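Peptidase family U32 (Geobacillus thermoleovorans, PDB 4HE6) is of unknown function, and forms the C-terminal domain of a putative U32-family peptidase. Local coordinates at residues Glu35-Phe46 with Arg77-Glu88. Residues are numbered along the deposited sequence; the frame is centred on the assembly and turned at random.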
loop_
_atom_site.group_PDB
_atom_site.type_symbol
_atom_site.label_atom_id
_atom_site.label_comp_id
_atom_site.label_asym_id
_atom_site.label_seq_id
_atom_site.Cartn_x
_atom_site.Cartn_y
_atom_site.Cartn_z
ATOM N N GLU A 35 6.226 -1.044 -8.786
ATOM C CA GLU A 35 6.836 -1.851 -7.747
ATOM C C GLU A 35 6.875 -1.070 -6.437
ATOM O O GLU A 35 7.297 0.103 -6.414
ATOM C CB GLU A 35 8.256 -2.242 -8.110
ATOM C CG GLU A 35 8.756 -3.445 -7.333
ATOM C CD GLU A 35 8.157 -4.746 -7.756
ATOM O OE1 GLU A 35 8.405 -5.753 -7.035
ATOM O OE2 GLU A 35 7.445 -4.781 -8.774
ATOM N N VAL A 36 6.492 -1.744 -5.355
ATOM C CA VAL A 36 6.483 -1.175 -4.028
ATOM C C VAL A 36 7.212 -2.081 -3.071
ATOM O O VAL A 36 7.388 -3.260 -3.311
ATOM C CB VAL A 36 5.040 -0.863 -3.533
ATOM C CG1 VAL A 36 4.358 0.118 -4.459
ATOM C CG2 VAL A 36 4.253 -2.134 -3.393
ATOM N N GLU A 37 7.599 -1.528 -1.950
ATOM C CA GLU A 37 8.159 -2.260 -0.825
ATOM C C GLU A 37 7.354 -1.968 0.401
ATOM O O GLU A 37 7.100 -0.799 0.727
ATOM C CB GLU A 37 9.634 -1.856 -0.594
ATOM C CG GLU A 37 10.313 -2.772 0.425
ATOM C CD GLU A 37 11.717 -2.375 0.758
ATOM O OE1 GLU A 37 12.568 -3.284 0.887
ATOM O OE2 GLU A 37 12.035 -1.190 0.910
ATOM N N PHE A 38 6.965 -3.015 1.113
ATOM C CA PHE A 38 6.382 -2.897 2.424
ATOM C C PHE A 38 7.468 -3.089 3.460
ATOM O O PHE A 38 8.360 -3.922 3.317
ATOM C CB PHE A 38 5.264 -3.937 2.624
ATOM C CG PHE A 38 4.036 -3.613 1.813
ATOM C CD1 PHE A 38 3.793 -4.234 0.567
ATOM C CD2 PHE A 38 3.150 -2.662 2.289
ATOM C CE1 PHE A 38 2.633 -3.874 -0.107
ATOM C CE2 PHE A 38 1.997 -2.358 1.571
ATOM C CZ PHE A 38 1.727 -2.964 0.369
ATOM N N PHE A 39 7.373 -2.266 4.534
ATOM C CA PHE A 39 8.430 -2.271 5.553
ATOM C C PHE A 39 7.861 -1.881 6.892
ATOM O O PHE A 39 6.699 -1.460 7.027
ATOM C CB PHE A 39 9.562 -1.349 5.111
ATOM C CG PHE A 39 9.248 0.118 5.012
ATOM C CD1 PHE A 39 9.641 1.009 6.010
ATOM C CD2 PHE A 39 8.567 0.628 3.918
ATOM C CE1 PHE A 39 9.383 2.351 5.889
ATOM C CE2 PHE A 39 8.309 1.990 3.804
ATOM C CZ PHE A 39 8.710 2.867 4.779
ATOM N N GLY A 40 8.698 -2.055 7.880
ATOM C CA GLY A 40 8.399 -1.748 9.266
ATOM C C GLY A 40 8.691 -2.940 10.162
ATOM O O GLY A 40 8.953 -4.041 9.736
ATOM N N PRO A 41 8.636 -2.680 11.474
ATOM C CA PRO A 41 8.943 -3.723 12.390
ATOM C C PRO A 41 7.824 -4.813 12.264
ATOM O O PRO A 41 6.672 -4.512 11.927
ATOM C CB PRO A 41 8.980 -3.064 13.765
ATOM C CG PRO A 41 8.271 -1.789 13.573
ATOM C CD PRO A 41 8.355 -1.410 12.128
ATOM N N GLU A 42 8.288 -5.962 12.603
ATOM C CA GLU A 42 7.445 -7.158 12.778
ATOM C C GLU A 42 7.203 -7.882 11.458
ATOM O O GLU A 42 6.625 -8.951 11.497
ATOM C CB GLU A 42 6.100 -6.960 13.527
ATOM C CG GLU A 42 6.222 -6.147 14.818
ATOM C CD GLU A 42 5.018 -6.144 15.699
ATOM O OE1 GLU A 42 4.650 -7.262 16.155
ATOM O OE2 GLU A 42 4.418 -5.096 16.010
ATOM N N ILE A 43 7.659 -7.314 10.332
ATOM C CA ILE A 43 7.706 -8.027 9.068
ATOM C C ILE A 43 9.114 -8.001 8.482
ATOM O O ILE A 43 9.840 -6.998 8.645
ATOM C CB ILE A 43 6.713 -7.512 7.991
ATOM C CG1 ILE A 43 6.993 -6.055 7.553
ATOM C CG2 ILE A 43 5.277 -7.684 8.426
ATOM C CD1 ILE A 43 6.187 -5.650 6.341
ATOM N N GLU A 44 9.472 -9.065 7.761
ATOM C CA GLU A 44 10.556 -8.941 6.806
ATOM C C GLU A 44 10.071 -8.041 5.670
ATOM O O GLU A 44 9.002 -8.306 5.101
ATOM C CB GLU A 44 11.033 -10.299 6.281
ATOM C CG GLU A 44 12.182 -10.142 5.271
ATOM C CD GLU A 44 12.618 -11.441 4.664
ATOM O OE1 GLU A 44 11.755 -12.225 4.263
ATOM O OE2 GLU A 44 13.863 -11.623 4.580
ATOM N N ASN A 45 10.812 -7.022 5.331
ATOM C CA ASN A 45 10.411 -6.162 4.223
ATOM C C ASN A 45 10.351 -6.962 2.951
ATOM O O ASN A 45 11.148 -7.892 2.735
ATOM C CB ASN A 45 11.445 -5.044 4.065
ATOM C CG ASN A 45 11.596 -4.137 5.246
ATOM O OD1 ASN A 45 10.861 -4.228 6.247
ATOM N ND2 ASN A 45 12.566 -3.253 5.173
ATOM N N PHE A 46 9.414 -6.604 2.066
ATOM C CA PHE A 46 9.269 -7.341 0.820
ATOM C C PHE A 46 8.734 -6.419 -0.262
ATOM O O PHE A 46 8.100 -5.385 0.002
ATOM C CB PHE A 46 8.359 -8.571 0.984
ATOM C CG PHE A 46 6.911 -8.246 1.213
ATOM C CD1 PHE A 46 5.983 -8.166 0.180
ATOM C CD2 PHE A 46 6.452 -8.026 2.514
ATOM C CE1 PHE A 46 4.644 -7.848 0.428
ATOM C CE2 PHE A 46 5.114 -7.743 2.764
ATOM C CZ PHE A 46 4.219 -7.682 1.745
ATOM N N ARG A 77 2.306 -10.900 0.894
ATOM C CA ARG A 77 2.583 -11.465 2.230
ATOM C C ARG A 77 1.735 -10.723 3.235
ATOM O O ARG A 77 1.280 -9.609 2.931
ATOM C CB ARG A 77 4.035 -11.293 2.632
ATOM C CG ARG A 77 5.069 -11.831 1.658
ATOM C CD ARG A 77 6.436 -11.716 2.261
ATOM N NE ARG A 77 7.515 -12.108 1.410
ATOM C CZ ARG A 77 8.781 -12.173 1.773
ATOM N NH1 ARG A 77 9.130 -11.785 2.977
ATOM N NH2 ARG A 77 9.675 -12.580 0.895
ATOM N N PRO A 78 1.537 -11.302 4.409
ATOM C CA PRO A 78 0.794 -10.603 5.461
ATOM C C PRO A 78 1.437 -9.305 5.860
ATOM O O PRO A 78 2.673 -9.115 5.812
ATOM C CB PRO A 78 0.778 -11.604 6.618
ATOM C CG PRO A 78 0.863 -12.975 5.927
ATOM C CD PRO A 78 1.863 -12.705 4.802
ATOM N N LEU A 79 0.577 -8.374 6.286
ATOM C CA LEU A 79 0.901 -7.051 6.781
ATOM C C LEU A 79 0.184 -6.801 8.088
ATOM O O LEU A 79 -0.886 -7.369 8.326
ATOM C CB LEU A 79 0.471 -5.972 5.782
ATOM C CG LEU A 79 1.227 -6.038 4.465
ATOM C CD1 LEU A 79 0.564 -5.089 3.447
ATOM C CD2 LEU A 79 2.697 -5.696 4.606
ATOM N N PHE A 80 0.787 -5.940 8.900
ATOM C CA PHE A 80 0.095 -5.462 10.082
ATOM C C PHE A 80 -0.324 -4.025 9.916
ATOM O O PHE A 80 0.298 -3.275 9.169
ATOM C CB PHE A 80 1.014 -5.561 11.283
ATOM C CG PHE A 80 1.418 -6.927 11.649
ATOM C CD1 PHE A 80 2.623 -7.470 11.282
ATOM C CD2 PHE A 80 0.518 -7.710 12.399
ATOM C CE1 PHE A 80 2.988 -8.757 11.608
ATOM C CE2 PHE A 80 0.865 -8.997 12.731
ATOM C CZ PHE A 80 2.083 -9.521 12.354
ATOM N N PRO A 81 -1.369 -3.593 10.602
ATOM C CA PRO A 81 -1.732 -2.172 10.594
ATOM C C PRO A 81 -0.515 -1.350 10.972
ATOM O O PRO A 81 0.218 -1.627 11.892
ATOM C CB PRO A 81 -2.814 -2.115 11.651
ATOM C CG PRO A 81 -3.464 -3.483 11.610
ATOM C CD PRO A 81 -2.285 -4.397 11.435
ATOM N N TYR A 82 -0.319 -0.287 10.169
ATOM C CA TYR A 82 0.694 0.742 10.364
ATOM C C TYR A 82 2.085 0.343 9.941
ATOM O O TYR A 82 3.019 1.128 10.088
ATOM C CB TYR A 82 0.613 1.411 11.774
ATOM C CG TYR A 82 -0.803 1.928 11.909
ATOM C CD1 TYR A 82 -1.776 1.244 12.559
ATOM C CD2 TYR A 82 -1.202 3.083 11.234
ATOM C CE1 TYR A 82 -3.102 1.653 12.652
ATOM C CE2 TYR A 82 -2.496 3.512 11.294
ATOM C CZ TYR A 82 -3.442 2.813 11.987
ATOM O OH TYR A 82 -4.757 3.229 12.041
ATOM N N ASN A 83 2.225 -0.851 9.288
ATOM C CA ASN A 83 3.326 -1.001 8.377
ATOM C C ASN A 83 3.217 0.051 7.271
ATOM O O ASN A 83 2.181 0.629 7.058
ATOM C CB ASN A 83 3.380 -2.425 7.826
ATOM C CG ASN A 83 3.839 -3.487 8.859
ATOM O OD1 ASN A 83 3.421 -4.619 8.806
ATOM N ND2 ASN A 83 4.666 -3.170 9.853
ATOM N N MET A 84 4.333 0.272 6.611
ATOM C CA MET A 84 4.440 1.321 5.621
ATOM C C MET A 84 4.765 0.747 4.256
ATOM O O MET A 84 5.232 -0.384 4.105
ATOM C CB MET A 84 5.545 2.278 6.097
ATOM C CG MET A 84 5.371 2.883 7.493
ATOM S SD MET A 84 6.598 4.077 8.061
ATOM C CE MET A 84 6.409 5.467 6.972
ATOM N N MET A 85 4.507 1.542 3.225
ATOM C CA MET A 85 4.746 1.174 1.853
ATOM C C MET A 85 5.476 2.299 1.139
ATOM O O MET A 85 5.109 3.460 1.297
ATOM C CB MET A 85 3.402 0.952 1.112
ATOM C CG MET A 85 3.576 0.330 -0.252
ATOM S SD MET A 85 2.029 0.240 -1.201
ATOM C CE MET A 85 1.975 1.917 -1.809
ATOM N N ARG A 86 6.505 1.986 0.364
ATOM C CA ARG A 86 7.235 2.987 -0.418
ATOM C C ARG A 86 7.399 2.465 -1.828
ATOM O O ARG A 86 7.394 1.280 -2.093
ATOM C CB ARG A 86 8.587 3.351 0.193
ATOM C CG ARG A 86 9.501 2.185 0.439
ATOM C CD ARG A 86 10.820 2.557 1.134
ATOM N NE ARG A 86 11.459 1.371 1.750
ATOM C CZ ARG A 86 12.017 1.309 2.936
ATOM N NH1 ARG A 86 12.103 2.338 3.770
ATOM N NH2 ARG A 86 12.555 0.152 3.369
ATOM N N LYS A 87 7.542 3.383 -2.772
ATOM C CA LYS A 87 7.962 2.908 -4.091
ATOM C C LYS A 87 9.333 2.247 -4.122
ATOM O O LYS A 87 10.210 2.788 -3.450
ATOM C CB LYS A 87 7.912 4.134 -5.009
ATOM C CG LYS A 87 6.455 4.590 -5.092
ATOM C CD LYS A 87 5.707 3.953 -6.210
ATOM C CE LYS A 87 5.704 4.705 -7.524
ATOM N NZ LYS A 87 5.473 6.150 -7.388
ATOM N N GLU A 88 9.538 1.188 -4.910
ATOM C CA GLU A 88 10.804 0.406 -4.997
ATOM C C GLU A 88 11.434 0.740 -6.329
ATOM O O GLU A 88 10.841 0.394 -7.351
ATOM C CB GLU A 88 10.600 -1.119 -4.970
ATOM C CG GLU A 88 11.820 -2.007 -5.064
ATOM C CD GLU A 88 12.685 -2.092 -3.822
ATOM O OE1 GLU A 88 12.359 -1.410 -2.828
ATOM O OE2 GLU A 88 13.705 -2.811 -3.720
HETATM O O HOH W 1 7.484 -10.608 5.208
HETATM O O HOH W 2 12.239 -13.674 2.151
#
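With chi1 of 55° at Arg86 and 65° at Phe39, each CG sits between its backbone N and carbonyl carbon, and the two side chains meet over the same face of the sheet. The guanidinium lies flat on the ring in a cation-pi stack, planes 8° apart, with Arg86 CZ 3.6 Å from the Phe39 centroid; Met84 CB covers the opposite ring face by CH-pi contact. The NE/NH2 side of Arg86 forks onto one Glu37 oxygen, OE2, in a salt bridge: NE, at 2.8 Å, meets it nearly along its C-O axis, NH2 from above the carboxylate plane. An alanine in place of Arg86 would probably leave the Glu37 carboxylate without its cationic mate and uncover one face of Phe39. Strands 35-39 and 84-87 are antiparallel neighbours in the all-beta domain, with Glu37 and Arg86 a hydrogen-bonded pair. On the other face Phe38 is buried between Leu79 CD1, 3.8 Å from the Phe38 centroid, and Met85 CG. Beyond the strands, Asn83 ties two turns together: ND2 donates to Pro41 O at 3.2 Å, while OD1 accepts from Phe80 N. Arg77 CB packs on Phe46, while Arg77 NH1 reaches Glu44 OE1 at 3.0 Å, a salt bridge with two bridging waters.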